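Adenosylmethionine-8-amino-7-oxononanoate aminotransferase (Methanocaldococcus jannaschii, PDB 6ZHK) probably transfers the amino group of S-adenosyl-L-methionine to 8-amino-7-oxononanoate, a pyridoxal 5'-phosphate-dependent step of biotin biosynthesis. Local coordinates at residues A[84-89]-A[342-347]. Sequence-based numbering, arbitrary orientation.
Sequences KICHST and NQLLCS
Gln343 sets CG anti to its carbonyl carbon and then bends at chi2 (90°), which brings CD, the amide carbon, to Ser88, whose OG sits between its own N and carbonyl carbon. The amide grips this residue twice: Ser88 N donates to a lone pair of Gln343 OE1 (2.9 Å), in the carbonyl plane, and Gln343 NE2 donates to Ser88 OG (3.0 Å), slightly tilted from the amide plane. Two bonds of opposite sense fix the amide's rotation. Gln343 NE2 also touches Ile85 CG2 (3.6 Å). At the helix start, Cys86 O accepts weak bonds from Gln343 N (3.3 Å) and Leu344 N (3.5 Å), while Leu344 CD1 touches Cys86 SG (3.7 Å). The Asn342 amide and the His87 ring have their planes only 12° apart, Asn342 CA lying in plane at the ring's edge. Asn342 OD1 caps the helix by accepting from Leu345 N (2.9 Å); Asn342 ND2 donates to Tyr307 O of the second subunit, which also packs on Cys86. Thus the loop following helix 72-82 is pinned to an Asn N-cap and first turn of helix 343-358, a buried junction at the dimer interface of this class-III aminotransferase.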
loop_
_atom_site.group_PDB
_atom_site.type_symbol
_atom_site.label_atom_id
_atom_site.label_comp_id
_atom_site.label_asym_id
_atom_site.label_seq_id
_atom_site.Cartn_x
_atom_site.Cartn_y
_atom_site.Cartn_z
ATOM N N LYS A 84 21.408 6.262 9.105
ATOM C CA LYS A 84 20.918 7.478 9.742
ATOM C C LYS A 84 19.612 7.171 10.481
ATOM O O LYS A 84 19.527 7.350 11.688
ATOM C CB LYS A 84 20.712 8.561 8.683
ATOM C CG LYS A 84 22.032 9.199 8.226
ATOM C CD LYS A 84 21.869 10.102 7.031
ATOM C CE LYS A 84 22.395 11.484 7.321
ATOM N NZ LYS A 84 22.379 12.316 6.099
ATOM N N ILE A 85 18.574 6.800 9.718
ATOM C CA ILE A 85 17.289 6.363 10.247
ATOM C C ILE A 85 16.448 5.787 9.101
ATOM O O ILE A 85 16.385 6.377 8.020
ATOM C CB ILE A 85 16.554 7.519 10.957
ATOM C CG1 ILE A 85 15.242 7.034 11.583
ATOM C CG2 ILE A 85 16.372 8.711 10.008
ATOM C CD1 ILE A 85 14.522 8.176 12.388
ATOM N N CYS A 86 15.761 4.673 9.391
ATOM C CA CYS A 86 14.973 3.994 8.370
ATOM C C CYS A 86 13.594 4.643 8.257
ATOM O O CYS A 86 13.061 4.766 7.175
ATOM C CB CYS A 86 14.852 2.522 8.705
ATOM S SG CYS A 86 16.451 1.669 8.570
ATOM N N HIS A 87 13.004 5.012 9.391
ATOM C CA HIS A 87 11.660 5.547 9.306
ATOM C C HIS A 87 11.335 6.458 10.495
ATOM O O HIS A 87 11.319 6.038 11.647
ATOM C CB HIS A 87 10.610 4.438 9.257
ATOM C CG HIS A 87 9.255 5.047 9.122
ATOM N ND1 HIS A 87 8.805 5.656 7.933
ATOM C CD2 HIS A 87 8.281 5.188 10.032
ATOM C CE1 HIS A 87 7.582 6.160 8.136
ATOM N NE2 HIS A 87 7.259 5.905 9.440
ATOM N N SER A 88 10.901 7.657 10.173
ATOM C CA SER A 88 10.086 8.428 11.111
ATOM C C SER A 88 8.915 9.050 10.344
ATOM O O SER A 88 9.033 9.237 9.137
ATOM C CB SER A 88 10.929 9.475 11.841
ATOM O OG SER A 88 11.363 10.440 10.876
ATOM N N THR A 89 7.897 9.532 11.083
ATOM C CA THR A 89 6.598 9.858 10.517
ATOM C C THR A 89 6.611 11.162 9.714
ATOM O O THR A 89 7.313 12.162 10.067
ATOM C CB THR A 89 5.545 9.855 11.642
ATOM O OG1 THR A 89 4.277 9.778 11.021
ATOM C CG2 THR A 89 5.547 11.112 12.492
ATOM N N ASN A 342 8.469 7.226 4.052
ATOM C CA ASN A 342 9.532 6.480 4.732
ATOM C C ASN A 342 10.927 6.822 4.140
ATOM O O ASN A 342 11.089 6.915 2.922
ATOM C CB ASN A 342 9.234 4.977 4.542
ATOM C CG ASN A 342 10.412 4.103 4.883
ATOM O OD1 ASN A 342 11.314 3.912 4.101
ATOM N ND2 ASN A 342 10.309 3.422 6.010
ATOM N N GLN A 343 11.950 7.023 4.976
ATOM C CA GLN A 343 13.265 7.494 4.515
ATOM C C GLN A 343 13.966 6.517 3.562
ATOM O O GLN A 343 14.557 6.961 2.585
ATOM C CB GLN A 343 14.232 7.841 5.666
ATOM C CG GLN A 343 13.821 9.108 6.415
ATOM C CD GLN A 343 12.898 8.868 7.592
ATOM O OE1 GLN A 343 11.880 8.157 7.528
ATOM N NE2 GLN A 343 13.144 9.634 8.624
ATOM N N LEU A 344 13.937 5.208 3.859
ATOM C CA LEU A 344 14.516 4.251 2.905
ATOM C C LEU A 344 13.850 4.332 1.524
ATOM O O LEU A 344 14.546 4.371 0.493
ATOM C CB LEU A 344 14.444 2.842 3.476
ATOM C CG LEU A 344 15.186 2.660 4.805
ATOM C CD1 LEU A 344 15.126 1.191 5.198
ATOM C CD2 LEU A 344 16.694 3.205 4.761
ATOM N N LEU A 345 12.492 4.416 1.475
ATOM C CA LEU A 345 11.808 4.479 0.191
ATOM C C LEU A 345 12.297 5.726 -0.522
ATOM O O LEU A 345 12.571 5.679 -1.715
ATOM C CB LEU A 345 10.264 4.568 0.323
ATOM C CG LEU A 345 9.638 3.557 1.290
ATOM C CD1 LEU A 345 8.115 3.600 1.261
ATOM C CD2 LEU A 345 10.052 2.140 0.927
ATOM N N CYS A 346 12.401 6.849 0.215
ATOM C CA CYS A 346 12.654 8.099 -0.487
ATOM C C CYS A 346 14.127 8.166 -0.908
ATOM O O CYS A 346 14.484 8.766 -1.947
ATOM C CB CYS A 346 12.380 9.263 0.469
ATOM S SG CYS A 346 10.613 9.541 0.764
ATOM N N SER A 347 14.982 7.528 -0.128
ATOM C CA SER A 347 16.406 7.500 -0.497
ATOM C C SER A 347 16.596 6.780 -1.843
ATOM O O SER A 347 17.385 7.279 -2.663
ATOM C CB SER A 347 17.225 6.871 0.599
ATOM O OG SER A 347 17.009 5.457 0.615
#